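PDB 4QNI: DUF4973 domain-containing protein, which is of uncharacterised function but is probably an auxiliary nutrient-binding protein of Bacteroides thetaiotaomicron. Local coordinates for residues A[29-34]-A[211-216]; A[45-50]-A[126-131]; A[172-177]-A[205-210]; A[233-238]-A[247-252]; A[286-291]-A[311-316]. All coordinates share one frame; numbering follows the deposited sequence.

Interaction 1 of 5, residues A[29-34]-A[211-216]; sequences VPYSRH and IDEQTI
Tyr31 lays one face of its ring over the backbone of Asp212, whose CA sits 4.0 Å from the ring centroid, offset toward the rim: a CH-pi contact. CG of Tyr31 is anti to the backbone N (chi1 171°), which starts the side chain out toward the 211-216 turn. A water bridges the polar ends, donating to Tyr31 OH at 2.8 Å and to Ile211 O at 3.0 Å. An alanine at Tyr31 would probably leave the backbone at Asp212 without its aromatic cover, and the bridging water and the carboxylate OE2 of Glu45 without the phenol oxygen. The turn is an Asx turn: Asp212 OD1 accepts from Gln214 N at 3.1 Å and, from the opposite face of the carboxylate, from Thr215 OG1 at 2.6 Å. It links strands 205-210 and 215-219 of the C-terminal domain, so the contact joins the two domains. Direct hydrogen bonding comes from Ser32 OG, also bonded by Gly46 N, which donates to the anti lone pair of Glu213 OE2 at 3.0 Å. Glu213, extended beyond CG, reaches across to Ser32, and Tyr40 also bonds OE2.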
# COMPACT_ATOMS: atom_id res chain seq x y z
N VAL A 29 5.58 -26.72 13.93
CA VAL A 29 6.54 -27.65 14.52
C VAL A 29 5.88 -29.05 14.59
O VAL A 29 4.77 -29.14 15.10
CB VAL A 29 7.00 -27.18 15.94
CG1 VAL A 29 8.14 -28.03 16.47
CG2 VAL A 29 7.36 -25.70 15.97
N PRO A 30 6.50 -30.14 14.11
CA PRO A 30 5.82 -31.45 14.22
C PRO A 30 5.60 -31.76 15.69
O PRO A 30 6.47 -31.45 16.50
CB PRO A 30 6.76 -32.45 13.54
CG PRO A 30 8.03 -31.77 13.40
CD PRO A 30 7.82 -30.27 13.46
N TYR A 31 4.40 -32.30 16.05
CA TYR A 31 4.09 -32.64 17.44
C TYR A 31 5.15 -33.61 17.96
O TYR A 31 5.66 -33.44 19.07
CB TYR A 31 2.67 -33.18 17.57
CG TYR A 31 2.38 -33.75 18.94
CD1 TYR A 31 2.05 -32.91 20.01
CD2 TYR A 31 2.41 -35.13 19.16
CE1 TYR A 31 1.79 -33.43 21.28
CE2 TYR A 31 2.14 -35.65 20.43
CZ TYR A 31 1.83 -34.80 21.48
OH TYR A 31 1.54 -35.31 22.72
N SER A 32 5.53 -34.57 17.12
CA SER A 32 6.59 -35.53 17.36
C SER A 32 7.63 -35.44 16.25
O SER A 32 7.29 -35.49 15.07
CB SER A 32 6.04 -36.96 17.45
OG SER A 32 5.25 -37.16 18.61
N ARG A 33 8.89 -35.30 16.62
CA ARG A 33 10.00 -35.33 15.68
C ARG A 33 10.45 -36.78 15.50
O ARG A 33 10.81 -37.46 16.47
CB ARG A 33 11.16 -34.44 16.17
CG ARG A 33 12.34 -34.37 15.21
CD ARG A 33 11.97 -33.65 13.92
NE ARG A 33 11.75 -32.22 14.12
CZ ARG A 33 11.46 -31.37 13.14
NH1 ARG A 33 11.26 -31.81 11.90
NH2 ARG A 33 11.31 -30.08 13.41
N HIS A 34 10.41 -37.26 14.27
CA HIS A 34 10.84 -38.61 13.96
C HIS A 34 11.50 -38.64 12.61
O HIS A 34 11.46 -37.65 11.89
CB HIS A 34 9.73 -39.69 14.06
CG HIS A 34 8.37 -39.26 13.62
ND1 HIS A 34 8.17 -38.64 12.40
CD2 HIS A 34 7.19 -39.34 14.28
CE1 HIS A 34 6.89 -38.31 12.38
NE2 HIS A 34 6.26 -38.73 13.49
N ILE A 211 -3.82 -32.32 19.95
CA ILE A 211 -3.95 -32.82 21.32
C ILE A 211 -2.79 -33.79 21.51
O ILE A 211 -1.96 -33.62 22.41
CB ILE A 211 -5.34 -33.41 21.67
CG1 ILE A 211 -6.35 -32.25 21.81
CG2 ILE A 211 -5.26 -34.25 22.97
CD1 ILE A 211 -7.80 -32.66 22.14
N ASP A 212 -2.73 -34.79 20.64
CA ASP A 212 -1.63 -35.75 20.56
C ASP A 212 -1.49 -36.17 19.08
O ASP A 212 -2.00 -35.46 18.20
CB ASP A 212 -1.82 -36.93 21.53
CG ASP A 212 -3.08 -37.75 21.36
OD1 ASP A 212 -3.60 -37.82 20.21
OD2 ASP A 212 -3.50 -38.40 22.35
N GLU A 213 -0.78 -37.27 18.79
CA GLU A 213 -0.54 -37.74 17.41
C GLU A 213 -1.80 -38.13 16.63
O GLU A 213 -1.78 -38.05 15.40
CB GLU A 213 0.37 -38.97 17.40
CG GLU A 213 1.80 -38.69 17.78
CD GLU A 213 2.69 -39.92 17.82
OE1 GLU A 213 2.20 -41.05 17.59
OE2 GLU A 213 3.91 -39.73 18.04
N GLN A 214 -2.84 -38.61 17.32
CA GLN A 214 -4.05 -39.13 16.67
C GLN A 214 -5.29 -38.37 17.08
O GLN A 214 -6.42 -38.83 16.84
CB GLN A 214 -4.23 -40.62 17.07
CG GLN A 214 -3.14 -41.55 16.54
CD GLN A 214 -3.10 -41.58 15.02
OE1 GLN A 214 -2.02 -41.53 14.42
NE2 GLN A 214 -4.27 -41.65 14.36
N THR A 215 -5.10 -37.20 17.71
CA THR A 215 -6.21 -36.41 18.21
C THR A 215 -6.00 -34.94 17.99
O THR A 215 -4.92 -34.39 18.24
CB THR A 215 -6.45 -36.68 19.74
OG1 THR A 215 -6.16 -38.03 20.08
CG2 THR A 215 -7.84 -36.32 20.20
N ILE A 216 -7.07 -34.29 17.59
CA ILE A 216 -7.14 -32.84 17.45
C ILE A 216 -8.36 -32.38 18.23
O ILE A 216 -9.16 -33.22 18.69
CB ILE A 216 -7.22 -32.39 15.93
CG1 ILE A 216 -8.51 -32.88 15.23
CG2 ILE A 216 -5.96 -32.77 15.14
CD1 ILE A 216 -8.81 -32.18 13.82
O HOH W 1 -0.41 -34.82 24.67

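Interaction 2 of 5, residues A[45-50]-A[126-131]; sequences EGRSNY and DFRNID
Arg47 and Arg128 lie flat on each other, their guanidinium planes 3° apart and their centres 3.4 Å apart. The in-plane acceptors of each probably offset the repulsion of two like charges stacked this closely. Arg128 grips Asp126 side-on, NE to OD1 and NH2 to OD2, both at 2.9 Å, while Arg47 directs NE and NH2 to the single oxygen Glu45 O. Bends at chi2 (55°) and chi3 fold the Arg47 chain back to it. An alanine in place of Arg47 would probably uncover one face of the Arg128 guanidinium and leave Glu45 O without these two donors. This charged layer is the outer side, Arg128 being exposed. The inner side is the buried one: Phe127 N donates to Gly46 O at 2.7 Å, and Ser48 CB meets Phe127 CE2 at 4.0 Å. Glycine suits position 46, where phi is positive and a side chain would collide with Arg128 CG. Phe127 also opens a type II turn ending at Ile130. Its ring packs against Val29 of strand 24-30 and Ile165 of strand 160-168, where strand 118-126, paired with 47-56, runs into the loop.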
# COMPACT_ATOMS: atom_id res chain seq x y z
N GLU A 45 7.06 -39.36 21.82
CA GLU A 45 5.75 -38.81 21.51
C GLU A 45 5.65 -37.40 22.15
O GLU A 45 5.97 -37.25 23.33
CB GLU A 45 4.75 -39.83 22.09
CG GLU A 45 3.29 -39.49 22.14
CD GLU A 45 2.84 -38.51 23.21
OE1 GLU A 45 3.35 -38.53 24.36
OE2 GLU A 45 1.96 -37.70 22.88
N GLY A 46 5.30 -36.40 21.36
CA GLY A 46 5.18 -35.03 21.85
C GLY A 46 6.47 -34.27 22.08
O GLY A 46 6.42 -33.13 22.55
N ARG A 47 7.64 -34.90 21.78
CA ARG A 47 8.96 -34.29 21.88
C ARG A 47 9.38 -33.90 20.51
O ARG A 47 9.31 -34.71 19.58
CB ARG A 47 10.00 -35.19 22.55
CG ARG A 47 10.18 -34.93 24.05
CD ARG A 47 8.87 -35.02 24.85
NE ARG A 47 8.18 -36.31 24.69
CZ ARG A 47 8.47 -37.41 25.39
NH1 ARG A 47 9.41 -37.39 26.32
NH2 ARG A 47 7.79 -38.52 25.17
N SER A 48 9.79 -32.66 20.37
CA SER A 48 10.14 -32.14 19.06
C SER A 48 11.18 -31.02 19.14
O SER A 48 11.74 -30.76 20.22
CB SER A 48 8.87 -31.63 18.39
OG SER A 48 9.08 -31.47 17.00
N ASN A 49 11.44 -30.37 18.00
CA ASN A 49 12.41 -29.28 17.92
C ASN A 49 12.12 -28.41 16.75
O ASN A 49 11.39 -28.80 15.85
CB ASN A 49 13.86 -29.81 17.85
CG ASN A 49 14.22 -30.42 16.52
OD1 ASN A 49 13.92 -31.57 16.25
ND2 ASN A 49 14.84 -29.66 15.63
N TYR A 50 12.74 -27.24 16.72
CA TYR A 50 12.63 -26.31 15.61
C TYR A 50 13.92 -25.52 15.50
O TYR A 50 14.34 -24.89 16.48
CB TYR A 50 11.42 -25.39 15.77
CG TYR A 50 11.14 -24.57 14.53
CD1 TYR A 50 10.33 -25.07 13.51
CD2 TYR A 50 11.67 -23.29 14.38
CE1 TYR A 50 10.07 -24.32 12.37
CE2 TYR A 50 11.40 -22.53 13.24
CZ TYR A 50 10.61 -23.05 12.23
OH TYR A 50 10.33 -22.33 11.11
N ASP A 126 8.36 -29.82 24.24
CA ASP A 126 7.66 -30.89 24.92
C ASP A 126 6.21 -30.46 24.91
O ASP A 126 5.80 -29.61 25.71
CB ASP A 126 8.21 -31.15 26.33
CG ASP A 126 7.65 -32.41 26.96
OD1 ASP A 126 6.71 -33.00 26.37
OD2 ASP A 126 8.15 -32.82 28.02
N PHE A 127 5.46 -30.97 23.91
CA PHE A 127 4.08 -30.60 23.68
C PHE A 127 3.10 -31.51 24.40
O PHE A 127 1.89 -31.31 24.32
CB PHE A 127 3.79 -30.58 22.19
CG PHE A 127 4.57 -29.62 21.30
CD1 PHE A 127 4.57 -28.25 21.57
CD2 PHE A 127 5.18 -30.06 20.13
CE1 PHE A 127 5.24 -27.35 20.73
CE2 PHE A 127 5.84 -29.16 19.28
CZ PHE A 127 5.84 -27.81 19.57
N ARG A 128 3.60 -32.51 25.13
CA ARG A 128 2.73 -33.42 25.88
C ARG A 128 1.76 -32.66 26.80
O ARG A 128 2.17 -31.83 27.61
CB ARG A 128 3.57 -34.40 26.69
CG ARG A 128 4.19 -35.45 25.78
CD ARG A 128 5.06 -36.40 26.54
NE ARG A 128 6.13 -35.72 27.26
CZ ARG A 128 6.88 -36.27 28.21
NH1 ARG A 128 6.66 -37.53 28.58
NH2 ARG A 128 7.85 -35.58 28.79
N ASN A 129 0.48 -32.92 26.59
CA ASN A 129 -0.69 -32.38 27.30
C ASN A 129 -0.88 -30.89 27.12
O ASN A 129 -1.62 -30.29 27.90
CB ASN A 129 -0.67 -32.73 28.78
CG ASN A 129 -0.82 -34.20 29.00
OD1 ASN A 129 -1.72 -34.84 28.47
ND2 ASN A 129 0.12 -34.76 29.70
N ILE A 130 -0.28 -30.29 26.06
CA ILE A 130 -0.48 -28.87 25.82
C ILE A 130 -1.98 -28.62 25.52
O ILE A 130 -2.65 -29.46 24.89
CB ILE A 130 0.46 -28.32 24.71
CG1 ILE A 130 0.64 -26.79 24.85
CG2 ILE A 130 0.04 -28.76 23.26
CD1 ILE A 130 1.72 -26.17 23.96
N ASP A 131 -2.53 -27.54 26.08
CA ASP A 131 -3.88 -27.11 25.83
C ASP A 131 -3.76 -25.98 24.82
O ASP A 131 -3.32 -24.88 25.17
CB ASP A 131 -4.59 -26.67 27.13
CG ASP A 131 -6.09 -26.40 26.95
OD1 ASP A 131 -6.52 -26.16 25.80
OD2 ASP A 131 -6.83 -26.49 27.95

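Interaction 3 of 5, residues A[172-177]-A[205-210]; sequences SGDYSG and SIRGYV. With EDO (1,2-ethanediol), chain D.
An antiparallel strand pair of the large C-terminal sheet brings 173-176 against 205-210, and Ser176 also bonds Thr315 of strand 306-321. Gly173 pairs with Gly208 through Gly208 N to Gly173 O at 2.7 Å and Gly173 N to Gly208 O at 3.1 Å; Tyr175 and Ile206 form the next hydrogen-bonded pair. Between them, at a non-hydrogen-bonded position, Asp174 and Arg207 run side by side on one face. Arg207 grips the carboxylate side-on, NE to OD1 at 2.7 Å and NH2 to OD2 at 3.0 Å, the two planes only 21° apart. Its CG is anti to the backbone N (chi1 -175°), and a bend at chi3 turns NE toward the aspartate. Glu225 takes NH1, so two acids would share its charge, and an ethanediol carbon lies over the guanidinium. On the other face Tyr175 packs on Leu314 and Leu316. Glycine suits position 208 because a side chain would strike Tyr175 CE1, and Gly177 gives room to Ile206 CD1, 3.5 Å from its CA. Side chains alternating between a polar face and a hydrophobic core are typical of an amphipathic antiparallel sheet.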
# COMPACT_ATOMS: atom_id res chain seq x y z
N SER A 172 -3.96 -32.05 11.59
CA SER A 172 -4.20 -30.71 12.09
C SER A 172 -3.87 -29.63 11.07
O SER A 172 -3.08 -29.81 10.16
CB SER A 172 -3.39 -30.49 13.37
OG SER A 172 -2.01 -30.58 13.08
N GLY A 173 -4.45 -28.47 11.32
CA GLY A 173 -4.29 -27.29 10.51
C GLY A 173 -5.64 -26.63 10.36
O GLY A 173 -6.58 -26.94 11.10
N ASP A 174 -5.73 -25.75 9.36
CA ASP A 174 -6.94 -25.00 9.06
C ASP A 174 -7.73 -25.73 8.00
O ASP A 174 -7.41 -25.72 6.80
CB ASP A 174 -6.62 -23.52 8.69
CG ASP A 174 -5.99 -22.71 9.83
OD1 ASP A 174 -5.93 -23.22 10.97
OD2 ASP A 174 -5.54 -21.58 9.58
N TYR A 175 -8.76 -26.39 8.47
CA TYR A 175 -9.69 -27.13 7.62
C TYR A 175 -10.58 -26.17 6.89
O TYR A 175 -10.85 -25.08 7.39
CB TYR A 175 -10.57 -28.03 8.49
CG TYR A 175 -9.95 -29.34 8.89
CD1 TYR A 175 -9.07 -29.41 9.97
CD2 TYR A 175 -10.34 -30.53 8.29
CE1 TYR A 175 -8.52 -30.64 10.38
CE2 TYR A 175 -9.84 -31.76 8.71
CZ TYR A 175 -8.90 -31.80 9.73
OH TYR A 175 -8.35 -33.02 10.05
N SER A 176 -11.08 -26.56 5.74
CA SER A 176 -12.11 -25.78 5.07
C SER A 176 -13.40 -26.09 5.81
O SER A 176 -13.62 -27.26 6.13
CB SER A 176 -12.22 -26.19 3.60
OG SER A 176 -13.42 -25.70 3.04
N GLY A 177 -14.21 -25.08 6.09
CA GLY A 177 -15.51 -25.28 6.73
C GLY A 177 -16.67 -25.24 5.74
O GLY A 177 -17.83 -25.27 6.13
N SER A 205 -13.24 -21.31 7.44
CA SER A 205 -12.02 -21.89 7.98
C SER A 205 -12.24 -22.39 9.41
O SER A 205 -12.76 -21.67 10.25
CB SER A 205 -10.89 -20.87 7.93
OG SER A 205 -9.72 -21.41 8.52
N ILE A 206 -11.87 -23.66 9.67
CA ILE A 206 -12.02 -24.29 10.98
C ILE A 206 -10.66 -24.81 11.37
O ILE A 206 -10.12 -25.70 10.71
CB ILE A 206 -13.12 -25.40 10.98
CG1 ILE A 206 -14.51 -24.81 10.64
CG2 ILE A 206 -13.14 -26.16 12.33
CD1 ILE A 206 -15.49 -25.81 10.20
N ARG A 207 -10.11 -24.27 12.45
CA ARG A 207 -8.79 -24.68 12.91
C ARG A 207 -8.88 -25.95 13.75
O ARG A 207 -9.63 -25.99 14.74
CB ARG A 207 -8.13 -23.52 13.71
CG ARG A 207 -6.69 -23.83 14.11
CD ARG A 207 -5.94 -22.58 14.46
NE ARG A 207 -5.68 -21.82 13.24
CZ ARG A 207 -5.37 -20.54 13.22
NH1 ARG A 207 -5.32 -19.84 14.34
NH2 ARG A 207 -5.13 -19.94 12.06
N GLY A 208 -8.08 -26.94 13.36
CA GLY A 208 -7.95 -28.23 14.03
C GLY A 208 -6.65 -28.18 14.79
O GLY A 208 -5.59 -28.10 14.18
N TYR A 209 -6.72 -28.15 16.13
CA TYR A 209 -5.55 -28.04 17.01
C TYR A 209 -5.08 -29.38 17.48
O TYR A 209 -5.91 -30.21 17.85
CB TYR A 209 -5.90 -27.21 18.25
CG TYR A 209 -6.43 -25.83 17.95
CD1 TYR A 209 -7.78 -25.62 17.71
CD2 TYR A 209 -5.58 -24.73 17.94
CE1 TYR A 209 -8.28 -24.34 17.45
CE2 TYR A 209 -6.08 -23.45 17.75
CZ TYR A 209 -7.42 -23.26 17.51
OH TYR A 209 -7.88 -22.00 17.24
N VAL A 210 -3.78 -29.56 17.60
CA VAL A 210 -3.22 -30.83 18.10
C VAL A 210 -3.50 -31.05 19.59
O VAL A 210 -3.41 -30.12 20.40
CB VAL A 210 -1.70 -30.89 17.82
CG1 VAL A 210 -1.07 -32.11 18.48
CG2 VAL A 210 -1.44 -30.93 16.34
C1 EDO D . -8.76 -19.30 13.70
O1 EDO D . -9.71 -19.99 14.53
C2 EDO D . -9.22 -19.16 12.21
O2 EDO D . -9.11 -20.38 11.46

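Interaction 4 of 5, residues A[233-238]-A[247-252]; sequences YKIKFA and VTISCD. With EDO (1,2-ethanediol), chain G.
Phe237 and Ile249 lie side by side at the apolar centre, pointing the same way, with Phe237 CE2 3.6 Å from Ile249 CD1. CG of Phe237 is anti to its carbonyl carbon (chi1 -69°), which starts the ring out over this face. Its CD2 also meets Val247 CG1 at 3.8 Å. Along the same face Ile235 CG2 touches Ile249 CG2 at 3.5 Å, and the CD1 branch of Ile235 reaches Cys251 SG. Beta-branched and aromatic residues suit this layer, which extends to Ile216 of strand 215-219 and to Val292 and Ile289 of strand 282-298. The backbone framework around it is regular. Lys236 and Ser250 exchange two hydrogen bonds, as do Ala238 and Thr248, while Phe237 with Ile249 is the non-hydrogen-bonded pair between them. The opposite face mixes small and polar residues: Ala238 CB faces Thr248 CB at 4.1 Å, and Ser250 OG rests against the aliphatic part of Lys236. At the polar edge Lys236 NZ makes a long salt bridge to Asp252 OD1, 3.7 Å. Nearby a water donates to Lys234 O at 2.6 Å and accepts from Asp252 N. Lys234 NZ turns instead to Asp131 of the N-terminal domain and to an ethanediol. The arrangement is that of an antiparallel beta hairpin, 234-240 with 244-250, with one apolar and one more polar face.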
# COMPACT_ATOMS: atom_id res chain seq x y z
N TYR A 233 -16.12 -24.74 24.82
CA TYR A 233 -16.62 -25.36 23.59
C TYR A 233 -15.58 -26.19 22.77
O TYR A 233 -15.60 -26.13 21.53
CB TYR A 233 -17.23 -24.26 22.71
CG TYR A 233 -18.30 -23.49 23.44
CD1 TYR A 233 -19.58 -24.03 23.61
CD2 TYR A 233 -18.04 -22.25 24.02
CE1 TYR A 233 -20.57 -23.34 24.31
CE2 TYR A 233 -19.02 -21.55 24.73
CZ TYR A 233 -20.28 -22.11 24.87
OH TYR A 233 -21.26 -21.45 25.58
N LYS A 234 -14.75 -27.04 23.43
CA LYS A 234 -13.79 -27.88 22.70
C LYS A 234 -14.38 -29.24 22.29
O LYS A 234 -14.83 -30.01 23.14
CB LYS A 234 -12.49 -28.10 23.50
CG LYS A 234 -11.74 -26.79 23.77
CD LYS A 234 -10.77 -26.94 24.92
CE LYS A 234 -9.45 -27.54 24.50
NZ LYS A 234 -8.66 -27.89 25.69
N ILE A 235 -14.34 -29.53 20.98
CA ILE A 235 -14.84 -30.79 20.42
C ILE A 235 -13.62 -31.61 19.96
O ILE A 235 -12.92 -31.21 19.04
CB ILE A 235 -15.87 -30.54 19.28
CG1 ILE A 235 -17.02 -29.58 19.69
CG2 ILE A 235 -16.39 -31.87 18.70
CD1 ILE A 235 -17.85 -29.90 21.05
N LYS A 236 -13.39 -32.76 20.60
CA LYS A 236 -12.26 -33.65 20.33
C LYS A 236 -12.53 -34.57 19.18
O LYS A 236 -13.62 -35.13 19.09
CB LYS A 236 -11.92 -34.49 21.57
CG LYS A 236 -11.30 -33.70 22.72
CD LYS A 236 -11.22 -34.52 24.02
CE LYS A 236 -10.27 -35.70 23.99
NZ LYS A 236 -10.43 -36.59 25.18
N PHE A 237 -11.52 -34.73 18.29
CA PHE A 237 -11.56 -35.64 17.13
C PHE A 237 -10.39 -36.62 17.22
O PHE A 237 -9.22 -36.21 17.14
CB PHE A 237 -11.51 -34.88 15.80
CG PHE A 237 -12.76 -34.07 15.48
CD1 PHE A 237 -12.99 -32.84 16.09
CD2 PHE A 237 -13.64 -34.50 14.48
CE1 PHE A 237 -14.13 -32.09 15.77
CE2 PHE A 237 -14.77 -33.72 14.14
CZ PHE A 237 -15.02 -32.55 14.82
N ALA A 238 -10.70 -37.89 17.45
CA ALA A 238 -9.71 -38.97 17.59
C ALA A 238 -9.77 -39.82 16.34
O ALA A 238 -10.83 -40.30 16.01
CB ALA A 238 -9.99 -39.80 18.85
N VAL A 247 -13.74 -42.00 13.25
CA VAL A 247 -13.36 -40.87 14.09
C VAL A 247 -14.25 -40.93 15.36
O VAL A 247 -15.45 -41.20 15.27
CB VAL A 247 -13.47 -39.51 13.34
CG1 VAL A 247 -13.18 -38.31 14.26
CG2 VAL A 247 -12.53 -39.47 12.12
N THR A 248 -13.65 -40.73 16.54
CA THR A 248 -14.39 -40.63 17.79
C THR A 248 -14.52 -39.15 18.10
O THR A 248 -13.51 -38.47 18.31
CB THR A 248 -13.73 -41.42 18.92
OG1 THR A 248 -13.62 -42.79 18.51
CG2 THR A 248 -14.51 -41.30 20.27
N ILE A 249 -15.75 -38.64 18.08
CA ILE A 249 -16.04 -37.25 18.39
C ILE A 249 -16.53 -37.19 19.83
O ILE A 249 -17.50 -37.86 20.17
CB ILE A 249 -17.03 -36.59 17.40
CG1 ILE A 249 -16.50 -36.61 15.95
CG2 ILE A 249 -17.35 -35.17 17.84
CD1 ILE A 249 -17.50 -36.00 14.85
N SER A 250 -15.87 -36.41 20.67
CA SER A 250 -16.29 -36.28 22.05
C SER A 250 -16.10 -34.86 22.56
O SER A 250 -15.54 -33.99 21.88
CB SER A 250 -15.54 -37.27 22.94
OG SER A 250 -14.15 -37.04 22.87
N CYS A 251 -16.63 -34.63 23.77
CA CYS A 251 -16.58 -33.36 24.47
C CYS A 251 -16.43 -33.66 25.95
O CYS A 251 -17.29 -34.33 26.52
CB CYS A 251 -17.85 -32.56 24.18
SG CYS A 251 -17.87 -30.94 24.95
N ASP A 252 -15.34 -33.18 26.56
CA ASP A 252 -15.04 -33.43 27.98
C ASP A 252 -16.03 -32.74 28.92
O ASP A 252 -16.25 -33.24 30.02
CB ASP A 252 -13.60 -33.06 28.31
CG ASP A 252 -12.58 -34.06 27.79
OD1 ASP A 252 -12.95 -35.23 27.56
OD2 ASP A 252 -11.39 -33.68 27.65
C1 EDO G . -6.92 -30.77 25.35
O1 EDO G . -6.59 -29.63 24.57
C2 EDO G . -5.67 -31.31 26.09
O2 EDO G . -5.43 -30.53 27.26
O HOH W 2 -13.54 -31.55 24.85

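Interaction 5 of 5, residues A[286-291]-A[311-316]; sequences YVIINN and KGTLTL
Ile289 and Leu314 lie side by side on the buried face, pointing the same way, their CD1 atoms 3.9 Å apart. CG of Leu314 is anti to its carbonyl carbon (chi1 -76°), which starts that branch toward the meeting. Next to them Val287 CB meets Leu316 CB at 4.1 Å. On the other face Ile288 CG2 touches Thr313 CG2 at 3.9 Å and its CG1 approaches Thr315 CG2; threonine suits this partly exposed side, being beta-branched yet polar. Four backbone hydrogen bonds position these side chains, among them Ile289 N to Leu314 O and Val287 N to Leu316 O, both 2.8 Å. Beyond the last pair a water accepts from Asn291 N and is bonded to Thr313 OG1 at 2.8 Å. Gly312 stands at a corner of the chain, with backbone angles that would jam a side chain against the preceding carbonyl. The hairpin is flanked by strand 260-275 beside 282-298 and strand 180-188 beside 306-321, while Tyr175 of strand 173-176 and Phe237 and Phe239 of strand 234-240 cover its apolar face.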
# COMPACT_ATOMS: atom_id res chain seq x y z
N TYR A 286 -4.80 -34.55 1.37
CA TYR A 286 -6.10 -34.22 1.93
C TYR A 286 -6.49 -35.10 3.07
O TYR A 286 -6.25 -36.31 3.02
CB TYR A 286 -7.19 -34.33 0.84
CG TYR A 286 -6.92 -33.44 -0.35
CD1 TYR A 286 -7.14 -32.06 -0.28
CD2 TYR A 286 -6.45 -33.96 -1.55
CE1 TYR A 286 -6.94 -31.23 -1.38
CE2 TYR A 286 -6.22 -33.14 -2.65
CZ TYR A 286 -6.47 -31.77 -2.56
OH TYR A 286 -6.26 -30.94 -3.63
N VAL A 287 -7.10 -34.51 4.10
CA VAL A 287 -7.69 -35.27 5.19
C VAL A 287 -9.17 -34.99 5.06
O VAL A 287 -9.57 -33.83 5.20
CB VAL A 287 -7.12 -34.97 6.60
CG1 VAL A 287 -7.86 -35.79 7.66
CG2 VAL A 287 -5.62 -35.24 6.65
N ILE A 288 -9.98 -36.00 4.72
CA ILE A 288 -11.42 -35.77 4.59
C ILE A 288 -12.15 -36.42 5.76
O ILE A 288 -12.02 -37.62 5.96
CB ILE A 288 -11.92 -36.30 3.22
CG1 ILE A 288 -11.25 -35.49 2.07
CG2 ILE A 288 -13.46 -36.28 3.12
CD1 ILE A 288 -11.46 -36.05 0.72
N ILE A 289 -12.93 -35.65 6.53
CA ILE A 289 -13.70 -36.24 7.65
C ILE A 289 -15.15 -36.18 7.26
O ILE A 289 -15.68 -35.10 7.04
CB ILE A 289 -13.44 -35.60 9.05
CG1 ILE A 289 -11.93 -35.51 9.39
CG2 ILE A 289 -14.23 -36.33 10.17
CD1 ILE A 289 -11.64 -34.53 10.56
N ASN A 290 -15.80 -37.33 7.15
CA ASN A 290 -17.19 -37.42 6.75
C ASN A 290 -18.11 -37.70 7.90
O ASN A 290 -17.69 -38.28 8.90
CB ASN A 290 -17.38 -38.51 5.69
CG ASN A 290 -16.73 -38.21 4.37
OD1 ASN A 290 -15.87 -38.95 3.89
ND2 ASN A 290 -17.13 -37.12 3.75
N ASN A 291 -19.38 -37.32 7.73
CA ASN A 291 -20.49 -37.56 8.65
C ASN A 291 -20.28 -36.98 10.05
O ASN A 291 -20.60 -37.62 11.06
CB ASN A 291 -20.85 -39.06 8.72
CG ASN A 291 -21.35 -39.54 7.39
OD1 ASN A 291 -22.24 -38.95 6.80
ND2 ASN A 291 -20.72 -40.58 6.86
N LYS A 311 -23.13 -30.12 11.18
CA LYS A 311 -23.18 -31.33 10.36
C LYS A 311 -22.47 -31.16 9.01
O LYS A 311 -22.51 -30.09 8.42
CB LYS A 311 -24.66 -31.68 10.12
CG LYS A 311 -24.93 -33.01 9.45
CD LYS A 311 -26.41 -33.16 9.27
CE LYS A 311 -26.78 -34.37 8.45
NZ LYS A 311 -28.26 -34.52 8.35
N GLY A 312 -21.85 -32.25 8.54
CA GLY A 312 -21.17 -32.26 7.26
C GLY A 312 -19.79 -32.89 7.21
O GLY A 312 -19.46 -33.82 7.96
N THR A 313 -19.01 -32.37 6.25
CA THR A 313 -17.67 -32.81 5.91
C THR A 313 -16.67 -31.72 6.21
O THR A 313 -16.91 -30.56 5.89
CB THR A 313 -17.62 -33.15 4.40
OG1 THR A 313 -18.64 -34.08 4.11
CG2 THR A 313 -16.27 -33.75 3.93
N LEU A 314 -15.53 -32.14 6.77
CA LEU A 314 -14.35 -31.33 7.02
C LEU A 314 -13.28 -31.76 6.03
O LEU A 314 -13.11 -32.96 5.82
CB LEU A 314 -13.83 -31.55 8.44
CG LEU A 314 -14.58 -30.89 9.57
CD1 LEU A 314 -14.16 -31.51 10.90
CD2 LEU A 314 -14.33 -29.39 9.58
N THR A 315 -12.59 -30.82 5.40
CA THR A 315 -11.52 -31.12 4.45
C THR A 315 -10.33 -30.25 4.75
O THR A 315 -10.43 -29.01 4.75
CB THR A 315 -11.96 -30.95 2.97
OG1 THR A 315 -13.17 -31.67 2.73
CG2 THR A 315 -10.87 -31.42 1.96
N LEU A 316 -9.21 -30.90 5.01
CA LEU A 316 -7.92 -30.28 5.23
C LEU A 316 -7.04 -30.58 4.04
O LEU A 316 -6.89 -31.73 3.68
CB LEU A 316 -7.28 -30.83 6.51
CG LEU A 316 -5.85 -30.32 6.81
CD1 LEU A 316 -5.86 -28.86 7.21
CD2 LEU A 316 -5.15 -31.23 7.86
O HOH W 3 -20.14 -36.13 5.23

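How the interactions relate
Interactions 3, 4 and 5 belong to one antiparallel sheet of the C-terminal domain and share an apolar interior: Tyr175 of interaction 3 packs on Leu314 and Leu316 of interaction 5, Phe237 of interaction 4 on Leu314. The 211-216 side of interaction 1 leads into the same sheet, Ile216 O probably bonding Phe237 N. Interactions 1 and 2 are more polar and less regular. Interaction 2 lies within the N-terminal domain, with a charged outer layer, whereas interaction 1 joins the domains; the two touch through Pro30 and Ser48, probably hydrogen-bonded. Asp131 of interaction 2 adds a second interdomain link, a salt bridge to Lys234 of interaction 4. Interaction 3 is mostly buried; 4 and 5 each keep one more polar face.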